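PDB 1W7C: lysyl oxidase from Pichia pastoris, which oxidises primary amines, probably including peptidyl lysine side chains, to aldehydes with the help of a copper ion and a topaquinone cofactor. Local coordinates for residues V693-D698 against S704-Y709; S38-T43 against V87-G92; N149-I154 against V165-M170; H582-N587 against G651-P656. One frame throughout, in Å; residues are numbered along the deposited sequence. Where two conformers were deposited one is given.

Four contacts from one copper amine oxidase chain illustrate how chemistry follows place in a fold. Interaction 4 is the buried one: a loop lies against the strand that carries a copper ligand, and histidine meets a backbone carbonyl and an aliphatic branch. Interaction 1 is a surface hairpin built from backbone hydrogen bonds and aromatic rings that also face the second subunit, which interaction 4 touches too. Interactions 2 and 3, partly buried, have no direct hydrogen bond between their segments; in each a tyrosine ring next to or against a glycosylated asparagine takes a leading part. Their centres lie about 37 Å apart, and interaction 1 sits across the chain's centre from both.

Interaction 1 of 4, residues V693-D698 against S704-Y709; sequences VFYTYD and SNWEFY
Tyr695 drives one edge of its ring into the flat face of Trp706, and this T-shaped pair is the main interlocking of side chains in a beta hairpin formed by 693-697 and 704-707. CD2 of Tyr695 stands 3.5 Å above the indole plane, over the centre of the ring system, the planes at 67°. Farther along the same face of the hairpin, the phenol end reaches Ser704, where Tyr695 OH and Ser704 OG share a hydrogen bond of 2.7 Å. Having CG anti to the backbone N (chi1 165°) lets the Tyr695 ring lean toward the partner strand. Val693 packs at the rim of the indole: its CG2 lies in the ring plane, 3.8 Å from Trp706 CE3, and also touches the ring of Phe708. On the face bearing Phe694, Thr696, Asn705 and Glu707, Tyr709 OH sits 3.6 Å from Phe694 CB, and a water bridges Phe694 O, Asn705 OD1 and Thr696 OG1. Four backbone hydrogen bonds, the shortest from Asn705 N to Thr696 O at 2.8 Å, hold the antiparallel strands in register. At the end away from the turn, Glu707 CG lies over the ring of Tyr709, whose backbone N is bonded to Glu707 OE2. Strand 418-433 pairs with the far side of strand 692-697, while Phe725 and Tyr728 of the second subunit meet the rings of Trp706 and Tyr695 respectively.

Interaction 2 of 4, residues S38-T43 against V87-G92; sequences STYNIT and VYFGEG. With NAG (2-acetamido-2-deoxy-beta-D-glucopyranose), chain Q.
With CG of Tyr40 anti to its carbonyl carbon (chi1 -51°) and CG of Phe89 set likewise (chi1 -69°), the two rings swing together into a T-shaped, edge-to-face stack. The pair joins the end of helix 26-39 to strand 82-89 of an antiparallel sheet, in the N2 domain of the copper amine oxidase. Phe89 supplies the edge and Tyr40 the face: the planes stand at 76° and the centroids 5.1 Å apart. CZ of Phe89 sits over the centre of the tyrosine ring, whose opposite face is covered by CG2 of Thr39, and the phenol is thereby sandwiched between a methyl and an aromatic edge. Val87 CG1 in turn packs on a face of Phe89, toward its rim, and also meets Ile42 CD1 at 4.2 Å. Leu100 of strand 96-103 touches both Tyr40 and Val87, continuing this apolar patch into the sheet. Polar links lie toward the sugar-bearing side. Asn41 carries an N-linked glycan, its ND2 joined to C1 of the sugar at 1.4 Å, and a water spans the two segments, accepting from Asn41 N at 2.9 Å and donating to Glu91 OE1 at 2.8 Å.

Interaction 3 of 4, residues N149-I154 against V165-M170; sequences NLNTTI and VPYEDM. With NAG (2-acetamido-2-deoxy-beta-D-glucopyranose), chain R.
Tyr167 lays its ring against the side chain of Asn151, and most of this contact varies that meeting. Among the apolar contacts, CB of Asn151 sits over one face of the phenol, a CH-pi contact 4.1 Å from the ring centroid, and CB of Leu150 approaches Tyr167 CE1 at 3.8 Å. Next comes amide on ring: the amide runs on along the CD2-CE2 rim, its plane only 17° from that of the phenol, and Asn151 OD1 comes within 3.1 Å of Tyr167 CD2. That disposition depends on Asn151 CG being anti to the backbone N (chi1 -159°). The covalent part is the N-glycosidic bond from Asn151 ND2 to C1 of the N-acetylglucosamine. Polar partners come from the flanking helices: Arg156 donates to Asn151 OD1 and forms a salt bridge with Glu168 OE1, while Asn147 bonds Tyr167 OH through OD1 and the sugar through ND2. Replacing Tyr167 by an alanine would probably strip the Asn151 side chain of its flat support and leave Asn147 OD1 without its phenol partner. The segments thus tie the break between helices 136-150 and 153-163 to the short 3-10 turn at 167-169. The contact also buries Leu150 O, which has no hydrogen-bond partner in the model. With its nitrogen spent on the sugar, its oxygen engaged by Arg156 and its flank against a ring, the glycosylated amide is likely to have little freedom to turn.

Interaction 4 of 4, residues H582-N587 against G651-P656; sequences HRIVKN and GLHHLP. With CU (copper (II) ion), chain C.
His653 reaches from strand 642-654 to the loop containing His582 and Ile584, in the enzyme domain of the copper amine oxidase fold, one residue before a copper ligand. Followed outward from CB, its side chain sets CG anti to the carbonyl carbon (chi1 -52°), which turns the imidazole toward the loop. CG has Ile584 CD1 at 3.9 Å. At ND1 the same methyl comes closer, 3.4 Å, and sits over one face of the ring, offset toward the rim; this is a CH-pi contact, with CD1 3.8 Å from the centroid and 26° off the normal. ND1 itself is hydrogen-bonded to Asp489, whose other carboxylate oxygen takes the backbone N of Ile584, so one acid positions both partners. CE1 meets Ile584 CG1 above and, in the ring plane, the carbonyl oxygen His582 O at 3.1 Å. The last atom, NE2, is bonded to the backbone O of Asn550 of the second subunit, placing the ring at the dimer interface; with oxygens at both nitrogens, each may carry a proton. A leucine in place of His653 would probably leave both Asp489 OD1 and that carbonyl of the neighbouring subunit without their imidazole mates. The loop is braced internally by a bond from His582 ND1 to Arg583 O. On the strand, the neighbouring His654 has its CG anti to the backbone N, and Pro656 CG lies over the centre of one face of its imidazole. Together with His488, His490 and a water it binds copper, the metal lying 2.0 Å from His654 ND1.

Interaction 1 of 4, residues V693-D698 against S704-Y709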
# COMPACT_ATOMS: atom_id res chain seq x y z
N VAL A 693 19.40 -17.05 1.82
CA VAL A 693 20.64 -17.31 2.56
C VAL A 693 20.25 -18.07 3.82
O VAL A 693 19.19 -17.83 4.41
CB VAL A 693 21.42 -16.00 2.90
CG1 VAL A 693 20.62 -15.07 3.79
CG2 VAL A 693 22.77 -16.31 3.52
N PHE A 694 21.14 -18.97 4.23
CA PHE A 694 21.03 -19.67 5.49
C PHE A 694 22.37 -19.53 6.18
O PHE A 694 23.35 -20.09 5.75
CB PHE A 694 20.65 -21.13 5.27
CG PHE A 694 20.42 -21.92 6.53
CD1 PHE A 694 21.09 -23.12 6.76
CD2 PHE A 694 19.49 -21.49 7.47
CE1 PHE A 694 20.86 -23.85 7.91
CE2 PHE A 694 19.27 -22.23 8.64
CZ PHE A 694 19.93 -23.41 8.85
N TYR A 695 22.37 -18.72 7.21
CA TYR A 695 23.54 -18.44 8.04
C TYR A 695 23.41 -19.27 9.30
O TYR A 695 22.34 -19.28 9.92
CB TYR A 695 23.54 -16.95 8.42
CG TYR A 695 24.50 -16.63 9.55
CD1 TYR A 695 24.10 -16.73 10.89
CD2 TYR A 695 25.78 -16.20 9.27
CE1 TYR A 695 24.98 -16.47 11.91
CE2 TYR A 695 26.69 -15.92 10.29
CZ TYR A 695 26.26 -16.04 11.61
OH TYR A 695 27.14 -15.76 12.63
N THR A 696 24.48 -19.94 9.70
CA THR A 696 24.51 -20.62 10.98
C THR A 696 25.73 -20.26 11.76
O THR A 696 26.79 -20.00 11.18
CB THR A 696 24.48 -22.14 10.79
OG1 THR A 696 25.53 -22.55 9.91
CG2 THR A 696 23.17 -22.59 10.12
N TYR A 697 25.58 -20.29 13.08
CA TYR A 697 26.69 -20.06 13.99
C TYR A 697 26.82 -21.26 14.89
O TYR A 697 25.84 -21.74 15.43
CB TYR A 697 26.46 -18.79 14.80
CG TYR A 697 27.55 -18.49 15.81
CD1 TYR A 697 28.65 -17.71 15.47
CD2 TYR A 697 27.48 -18.98 17.12
CE1 TYR A 697 29.66 -17.43 16.39
CE2 TYR A 697 28.48 -18.70 18.05
CZ TYR A 697 29.56 -17.93 17.67
OH TYR A 697 30.55 -17.65 18.59
N ASP A 698 28.05 -21.76 15.04
CA ASP A 698 28.34 -22.89 15.91
C ASP A 698 28.80 -22.35 17.26
O ASP A 698 29.75 -21.56 17.33
CB ASP A 698 29.42 -23.76 15.28
CG ASP A 698 29.43 -25.17 15.84
OD1 ASP A 698 29.66 -26.12 15.06
OD2 ASP A 698 29.21 -25.43 17.04
N SER A 704 31.13 -19.27 11.87
CA SER A 704 29.93 -18.98 11.09
C SER A 704 30.01 -19.75 9.78
O SER A 704 31.10 -20.01 9.28
CB SER A 704 29.83 -17.48 10.81
OG SER A 704 29.59 -16.74 12.00
N ASN A 705 28.86 -20.11 9.23
CA ASN A 705 28.78 -20.67 7.88
C ASN A 705 27.67 -19.94 7.12
O ASN A 705 26.62 -19.63 7.66
CB ASN A 705 28.45 -22.17 7.89
CG ASN A 705 28.36 -22.76 6.48
OD1 ASN A 705 27.26 -23.04 5.98
ND2 ASN A 705 29.52 -22.95 5.84
N TRP A 706 27.94 -19.68 5.84
CA TRP A 706 26.98 -19.02 4.95
C TRP A 706 26.67 -19.96 3.81
O TRP A 706 27.56 -20.41 3.13
CB TRP A 706 27.58 -17.73 4.38
CG TRP A 706 27.90 -16.66 5.40
CD1 TRP A 706 29.04 -16.55 6.17
CD2 TRP A 706 27.09 -15.53 5.75
NE1 TRP A 706 28.97 -15.43 6.97
CE2 TRP A 706 27.78 -14.79 6.72
CE3 TRP A 706 25.83 -15.08 5.33
CZ2 TRP A 706 27.27 -13.63 7.28
CZ3 TRP A 706 25.32 -13.94 5.90
CH2 TRP A 706 26.04 -13.22 6.86
N GLU A 707 25.39 -20.26 3.62
CA GLU A 707 24.87 -21.03 2.49
C GLU A 707 24.08 -20.07 1.59
O GLU A 707 23.08 -19.50 2.02
CB GLU A 707 23.95 -22.16 2.97
CG GLU A 707 23.27 -22.91 1.83
CD GLU A 707 24.27 -23.60 0.92
OE1 GLU A 707 25.00 -24.48 1.42
OE2 GLU A 707 24.34 -23.26 -0.27
N PHE A 708 24.59 -19.92 0.36
CA PHE A 708 24.00 -19.01 -0.63
C PHE A 708 23.32 -19.72 -1.81
O PHE A 708 22.86 -19.07 -2.75
CB PHE A 708 25.08 -18.09 -1.20
CG PHE A 708 25.68 -17.15 -0.19
CD1 PHE A 708 26.97 -17.31 0.27
CD2 PHE A 708 24.95 -16.06 0.25
CE1 PHE A 708 27.52 -16.41 1.19
CE2 PHE A 708 25.49 -15.16 1.16
CZ PHE A 708 26.77 -15.33 1.63
N TYR A 709 23.26 -21.05 -1.78
CA TYR A 709 22.46 -21.84 -2.74
C TYR A 709 22.85 -21.56 -4.19
O TYR A 709 22.00 -21.47 -5.09
CB TYR A 709 20.97 -21.61 -2.48
CG TYR A 709 20.54 -22.08 -1.12
CD1 TYR A 709 20.27 -21.16 -0.11
CD2 TYR A 709 20.45 -23.43 -0.82
CE1 TYR A 709 19.84 -21.58 1.15
CE2 TYR A 709 20.04 -23.86 0.44
CZ TYR A 709 19.72 -22.92 1.42
OH TYR A 709 19.34 -23.32 2.68
O HOH W 1 24.86 -22.35 6.84

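Interaction 2 of 4, residues S38-T43 against V87-G92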
# COMPACT_ATOMS: atom_id res chain seq x y z
N SER A 38 -16.45 -4.61 -49.96
CA SER A 38 -17.13 -5.29 -51.07
C SER A 38 -18.61 -5.57 -50.74
O SER A 38 -19.41 -5.78 -51.62
CB SER A 38 -16.37 -6.56 -51.48
OG SER A 38 -16.47 -7.57 -50.51
N THR A 39 -18.96 -5.53 -49.46
CA THR A 39 -20.30 -5.87 -49.01
C THR A 39 -21.21 -4.63 -48.89
O THR A 39 -22.41 -4.70 -49.16
CB THR A 39 -20.19 -6.58 -47.64
OG1 THR A 39 -19.42 -7.79 -47.79
CG2 THR A 39 -21.58 -7.03 -47.15
N TYR A 40 -20.63 -3.53 -48.46
CA TYR A 40 -21.33 -2.27 -48.22
C TYR A 40 -20.64 -1.16 -49.01
O TYR A 40 -19.50 -1.31 -49.44
CB TYR A 40 -21.31 -1.92 -46.72
CG TYR A 40 -21.76 -3.03 -45.81
CD1 TYR A 40 -20.87 -3.68 -44.97
CD2 TYR A 40 -23.07 -3.42 -45.76
CE1 TYR A 40 -21.29 -4.70 -44.14
CE2 TYR A 40 -23.49 -4.44 -44.94
CZ TYR A 40 -22.59 -5.07 -44.11
OH TYR A 40 -23.01 -6.07 -43.28
N ASN A 41 -21.35 -0.04 -49.20
CA ASN A 41 -20.72 1.17 -49.74
C ASN A 41 -20.03 1.89 -48.60
O ASN A 41 -20.67 2.59 -47.81
CB ASN A 41 -21.84 2.04 -50.34
CG ASN A 41 -21.33 3.23 -51.13
OD1 ASN A 41 -20.17 3.64 -51.01
ND2 ASN A 41 -22.22 3.81 -51.94
N ILE A 42 -18.72 1.69 -48.52
CA ILE A 42 -17.90 2.27 -47.45
C ILE A 42 -17.15 3.47 -48.00
O ILE A 42 -16.46 3.38 -49.03
CB ILE A 42 -16.90 1.20 -46.90
CG1 ILE A 42 -17.63 -0.02 -46.32
CG2 ILE A 42 -15.94 1.82 -45.90
CD1 ILE A 42 -18.59 0.28 -45.19
N THR A 43 -17.28 4.59 -47.28
CA THR A 43 -16.56 5.82 -47.56
C THR A 43 -15.34 5.91 -46.65
O THR A 43 -15.41 5.53 -45.46
CB THR A 43 -17.52 7.00 -47.31
OG1 THR A 43 -18.64 6.91 -48.19
CG2 THR A 43 -16.85 8.35 -47.61
N VAL A 87 -19.17 -0.35 -37.49
CA VAL A 87 -19.34 0.37 -38.73
C VAL A 87 -20.46 1.39 -38.49
O VAL A 87 -21.52 1.06 -37.96
CB VAL A 87 -19.71 -0.58 -39.89
CG1 VAL A 87 -19.93 0.18 -41.20
CG2 VAL A 87 -18.66 -1.68 -40.04
N TYR A 88 -20.22 2.63 -38.89
CA TYR A 88 -21.29 3.61 -38.92
C TYR A 88 -22.05 3.50 -40.23
O TYR A 88 -21.44 3.51 -41.29
CB TYR A 88 -20.75 5.03 -38.76
CG TYR A 88 -21.87 6.03 -38.81
CD1 TYR A 88 -22.74 6.21 -37.73
CD2 TYR A 88 -22.14 6.75 -39.98
CE1 TYR A 88 -23.79 7.09 -37.80
CE2 TYR A 88 -23.19 7.64 -40.03
CZ TYR A 88 -24.02 7.80 -38.95
OH TYR A 88 -25.05 8.70 -38.98
N PHE A 89 -23.36 3.35 -40.12
CA PHE A 89 -24.25 3.38 -41.27
C PHE A 89 -25.13 4.63 -41.27
O PHE A 89 -26.05 4.74 -40.45
CB PHE A 89 -25.14 2.15 -41.31
CG PHE A 89 -24.39 0.88 -41.59
CD1 PHE A 89 -24.01 0.04 -40.56
CD2 PHE A 89 -24.03 0.54 -42.88
CE1 PHE A 89 -23.31 -1.11 -40.80
CE2 PHE A 89 -23.34 -0.64 -43.14
CZ PHE A 89 -22.99 -1.47 -42.09
N GLY A 90 -24.87 5.51 -42.25
CA GLY A 90 -25.64 6.72 -42.43
C GLY A 90 -26.51 6.72 -43.67
O GLY A 90 -27.26 7.65 -43.86
N GLU A 91 -26.44 5.67 -44.48
CA GLU A 91 -27.15 5.62 -45.75
C GLU A 91 -28.67 5.55 -45.61
O GLU A 91 -29.40 5.82 -46.56
CB GLU A 91 -26.66 4.42 -46.59
CG GLU A 91 -27.06 3.05 -46.00
CD GLU A 91 -26.72 1.89 -46.90
OE1 GLU A 91 -25.69 1.96 -47.60
OE2 GLU A 91 -27.48 0.89 -46.87
N GLY A 92 -29.14 5.15 -44.43
CA GLY A 92 -30.56 5.07 -44.17
C GLY A 92 -31.22 6.38 -43.73
O GLY A 92 -30.60 7.43 -43.63
C1 NAG Q . -21.84 5.08 -52.52
C2 NAG Q . -22.65 5.04 -53.82
C3 NAG Q . -22.48 6.36 -54.57
C4 NAG Q . -22.73 7.56 -53.65
C5 NAG Q . -22.00 7.42 -52.32
C6 NAG Q . -22.44 8.51 -51.36
C7 NAG Q . -22.98 3.16 -55.39
C8 NAG Q . -22.29 2.12 -56.21
N2 NAG Q . -22.18 3.96 -54.67
O3 NAG Q . -23.37 6.42 -55.66
O4 NAG Q . -22.31 8.73 -54.31
O5 NAG Q . -22.29 6.16 -51.74
O6 NAG Q . -21.87 8.29 -50.09
O7 NAG Q . -24.22 3.24 -55.41
O HOH W 2 -24.07 -0.19 -48.26

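Interaction 3 of 4, residues N149-I154 against V165-M170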
# COMPACT_ATOMS: atom_id res chain seq x y z
N ASN A 149 -20.38 29.71 -34.17
CA ASN A 149 -21.06 30.54 -33.17
C ASN A 149 -20.14 31.48 -32.38
O ASN A 149 -20.50 32.63 -32.10
CB ASN A 149 -21.85 29.65 -32.21
CG ASN A 149 -23.13 29.16 -32.81
OD1 ASN A 149 -24.19 29.76 -32.59
ND2 ASN A 149 -23.06 28.11 -33.61
N LEU A 150 -18.97 30.99 -32.01
CA LEU A 150 -18.07 31.72 -31.11
C LEU A 150 -17.15 32.70 -31.84
O LEU A 150 -16.63 33.62 -31.21
CB LEU A 150 -17.23 30.76 -30.25
CG LEU A 150 -18.07 29.86 -29.32
CD1 LEU A 150 -17.15 28.86 -28.64
CD2 LEU A 150 -18.85 30.64 -28.27
N ASN A 151 -17.00 32.55 -33.16
CA ASN A 151 -16.11 33.43 -33.93
C ASN A 151 -16.85 34.50 -34.75
O ASN A 151 -16.32 35.01 -35.73
CB ASN A 151 -15.19 32.62 -34.84
CG ASN A 151 -13.94 33.38 -35.26
OD1 ASN A 151 -13.40 34.18 -34.48
ND2 ASN A 151 -13.49 33.13 -36.49
N THR A 152 -18.05 34.89 -34.31
CA THR A 152 -18.73 36.04 -34.92
C THR A 152 -18.11 37.34 -34.41
O THR A 152 -17.41 37.35 -33.42
CB THR A 152 -20.24 36.04 -34.59
OG1 THR A 152 -20.43 36.14 -33.17
CG2 THR A 152 -20.89 34.73 -35.01
N THR A 153 -18.38 38.43 -35.10
CA THR A 153 -17.88 39.73 -34.65
C THR A 153 -18.28 40.01 -33.19
O THR A 153 -17.44 40.42 -32.39
CB THR A 153 -18.43 40.81 -35.60
OG1 THR A 153 -17.98 40.57 -36.94
CG2 THR A 153 -17.87 42.19 -35.25
N ILE A 154 -19.54 39.75 -32.85
CA ILE A 154 -20.04 39.99 -31.48
C ILE A 154 -19.39 39.04 -30.46
O ILE A 154 -18.91 39.50 -29.43
CB ILE A 154 -21.58 39.88 -31.41
CG1 ILE A 154 -22.21 41.06 -32.16
CG2 ILE A 154 -22.07 39.89 -29.96
CD1 ILE A 154 -23.70 40.89 -32.45
N VAL A 165 -8.02 37.82 -23.64
CA VAL A 165 -7.24 37.49 -24.83
C VAL A 165 -8.21 37.28 -25.98
O VAL A 165 -9.38 36.97 -25.75
CB VAL A 165 -6.36 36.20 -24.61
CG1 VAL A 165 -5.43 36.35 -23.40
CG2 VAL A 165 -7.25 34.96 -24.47
N PRO A 166 -7.77 37.46 -27.23
CA PRO A 166 -8.66 37.25 -28.37
C PRO A 166 -8.95 35.76 -28.59
O PRO A 166 -8.27 34.88 -28.04
CB PRO A 166 -7.89 37.84 -29.54
CG PRO A 166 -6.48 37.74 -29.15
CD PRO A 166 -6.44 37.92 -27.65
N TYR A 167 -9.97 35.50 -29.40
CA TYR A 167 -10.38 34.15 -29.74
C TYR A 167 -9.24 33.23 -30.19
O TYR A 167 -9.22 32.07 -29.81
CB TYR A 167 -11.44 34.23 -30.83
CG TYR A 167 -12.02 32.90 -31.30
CD1 TYR A 167 -12.89 32.18 -30.50
CD2 TYR A 167 -11.73 32.41 -32.57
CE1 TYR A 167 -13.46 31.00 -30.94
CE2 TYR A 167 -12.30 31.23 -33.03
CZ TYR A 167 -13.16 30.53 -32.21
OH TYR A 167 -13.74 29.37 -32.66
N GLU A 168 -8.26 33.78 -30.93
CA GLU A 168 -7.14 33.00 -31.45
C GLU A 168 -6.29 32.40 -30.33
O GLU A 168 -5.55 31.43 -30.55
CB GLU A 168 -6.23 33.86 -32.33
CG GLU A 168 -6.76 34.17 -33.72
CD GLU A 168 -8.05 34.95 -33.70
OE1 GLU A 168 -9.01 34.50 -34.37
OE2 GLU A 168 -8.12 36.01 -33.01
N ASP A 169 -6.35 33.01 -29.14
CA ASP A 169 -5.48 32.64 -28.02
C ASP A 169 -6.17 31.73 -27.01
O ASP A 169 -5.62 31.46 -25.95
CB ASP A 169 -5.00 33.92 -27.30
CG ASP A 169 -4.08 34.75 -28.13
OD1 ASP A 169 -3.70 34.30 -29.22
OD2 ASP A 169 -3.69 35.87 -27.76
N MET A 170 -7.38 31.26 -27.32
CA MET A 170 -8.10 30.32 -26.48
C MET A 170 -8.61 29.15 -27.32
O MET A 170 -8.60 29.18 -28.56
CB MET A 170 -9.25 31.05 -25.74
CG MET A 170 -10.45 31.40 -26.63
SD MET A 170 -11.68 32.40 -25.82
CE MET A 170 -10.77 33.96 -25.56
C1 NAG R . -12.28 33.86 -36.82
C2 NAG R . -11.56 32.96 -37.85
C3 NAG R . -10.34 33.66 -38.46
C4 NAG R . -10.73 35.05 -38.94
C5 NAG R . -11.47 35.82 -37.85
C6 NAG R . -11.87 37.19 -38.36
C7 NAG R . -11.53 30.50 -37.60
C8 NAG R . -10.86 29.34 -36.91
N2 NAG R . -11.14 31.72 -37.22
O3 NAG R . -9.81 32.92 -39.55
O4 NAG R . -9.58 35.78 -39.34
O5 NAG R . -12.61 35.09 -37.43
O6 NAG R . -13.09 37.59 -37.78
O7 NAG R . -12.39 30.28 -38.46

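Interaction 4 of 4, residues H582-N587 against G651-P656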
# COMPACT_ATOMS: atom_id res chain seq x y z
N HIS A 582 -15.09 3.53 -3.81
CA HIS A 582 -16.03 3.59 -4.91
C HIS A 582 -16.61 5.00 -5.03
O HIS A 582 -16.27 5.90 -4.26
CB HIS A 582 -17.14 2.53 -4.73
CG HIS A 582 -17.92 2.67 -3.46
ND1 HIS A 582 -18.79 3.70 -3.21
CD2 HIS A 582 -17.89 1.92 -2.34
CE1 HIS A 582 -19.29 3.56 -1.98
NE2 HIS A 582 -18.75 2.50 -1.43
N ARG A 583 -17.49 5.21 -6.00
CA ARG A 583 -18.07 6.51 -6.22
C ARG A 583 -18.74 7.05 -4.98
O ARG A 583 -19.45 6.34 -4.27
CB ARG A 583 -19.14 6.47 -7.31
CG ARG A 583 -18.65 6.31 -8.73
CD ARG A 583 -19.82 6.12 -9.71
NE ARG A 583 -20.62 7.31 -9.82
CZ ARG A 583 -21.92 7.34 -10.11
NH1 ARG A 583 -22.61 6.23 -10.26
NH2 ARG A 583 -22.52 8.50 -10.24
N ILE A 584 -18.57 8.33 -4.76
CA ILE A 584 -19.34 9.11 -3.78
C ILE A 584 -20.74 9.41 -4.30
O ILE A 584 -21.73 9.17 -3.61
CB ILE A 584 -18.60 10.40 -3.41
CG1 ILE A 584 -17.26 10.05 -2.76
CG2 ILE A 584 -19.48 11.26 -2.48
CD1 ILE A 584 -16.30 11.22 -2.61
N VAL A 585 -20.83 9.96 -5.49
CA VAL A 585 -22.14 10.30 -6.10
C VAL A 585 -22.94 9.02 -6.37
O VAL A 585 -22.35 8.00 -6.77
CB VAL A 585 -21.89 11.10 -7.39
CG1 VAL A 585 -23.20 11.31 -8.18
CG2 VAL A 585 -21.18 12.41 -7.07
N LYS A 586 -24.25 9.10 -6.18
CA LYS A 586 -25.15 7.96 -6.36
C LYS A 586 -25.93 8.03 -7.68
O LYS A 586 -26.13 7.00 -8.33
CB LYS A 586 -26.13 7.87 -5.18
CG LYS A 586 -25.39 7.86 -3.77
CD LYS A 586 -24.27 6.85 -3.70
CE LYS A 586 -23.48 6.88 -2.37
NZ LYS A 586 -22.07 6.33 -2.54
N ASN A 587 -26.43 9.20 -8.02
CA ASN A 587 -27.38 9.35 -9.11
C ASN A 587 -26.96 10.50 -10.01
O ASN A 587 -27.48 11.61 -9.87
CB ASN A 587 -28.80 9.66 -8.54
CG ASN A 587 -29.23 8.72 -7.41
OD1 ASN A 587 -29.70 9.14 -6.33
ND2 ASN A 587 -29.17 7.44 -7.69
N GLY A 651 -9.90 2.90 -6.70
CA GLY A 651 -10.32 4.27 -6.87
C GLY A 651 -9.57 5.26 -6.04
O GLY A 651 -8.78 4.89 -5.17
N LEU A 652 -9.83 6.53 -6.31
CA LEU A 652 -9.25 7.67 -5.59
C LEU A 652 -10.28 8.78 -5.55
O LEU A 652 -10.84 9.15 -6.59
CB LEU A 652 -8.03 8.20 -6.35
CG LEU A 652 -6.90 7.21 -6.69
CD1 LEU A 652 -5.95 7.75 -7.76
CD2 LEU A 652 -6.06 6.80 -5.47
N HIS A 653 -10.50 9.34 -4.37
CA HIS A 653 -11.20 10.61 -4.25
C HIS A 653 -10.15 11.72 -4.29
O HIS A 653 -9.41 11.92 -3.33
CB HIS A 653 -11.93 10.70 -2.92
CG HIS A 653 -12.83 9.55 -2.61
ND1 HIS A 653 -13.76 9.07 -3.51
CD2 HIS A 653 -12.90 8.75 -1.52
CE1 HIS A 653 -14.40 8.05 -2.95
NE2 HIS A 653 -13.88 7.82 -1.76
N HIS A 654 -10.07 12.42 -5.40
CA HIS A 654 -8.98 13.36 -5.66
C HIS A 654 -9.49 14.78 -5.45
O HIS A 654 -10.35 15.26 -6.17
CB HIS A 654 -8.46 13.17 -7.06
CG HIS A 654 -7.15 13.81 -7.32
ND1 HIS A 654 -6.55 13.78 -8.57
CD2 HIS A 654 -6.24 14.38 -6.49
CE1 HIS A 654 -5.37 14.38 -8.51
NE2 HIS A 654 -5.16 14.76 -7.26
N LEU A 655 -8.90 15.44 -4.46
CA LEU A 655 -9.15 16.84 -4.11
C LEU A 655 -7.79 17.54 -4.28
O LEU A 655 -6.98 17.62 -3.33
CB LEU A 655 -9.64 16.95 -2.66
CG LEU A 655 -10.00 18.38 -2.26
CD1 LEU A 655 -11.26 18.86 -2.99
CD2 LEU A 655 -10.18 18.53 -0.75
N PRO A 656 -7.49 18.00 -5.48
CA PRO A 656 -6.16 18.53 -5.74
C PRO A 656 -5.81 19.73 -4.86
O PRO A 656 -6.62 20.55 -4.54
CB PRO A 656 -6.22 18.92 -7.21
CG PRO A 656 -7.21 17.93 -7.79
CD PRO A 656 -8.25 17.86 -6.73
CU CU C . -7.36 13.04 -10.26
O HOH W 3 -6.48 14.00 -12.05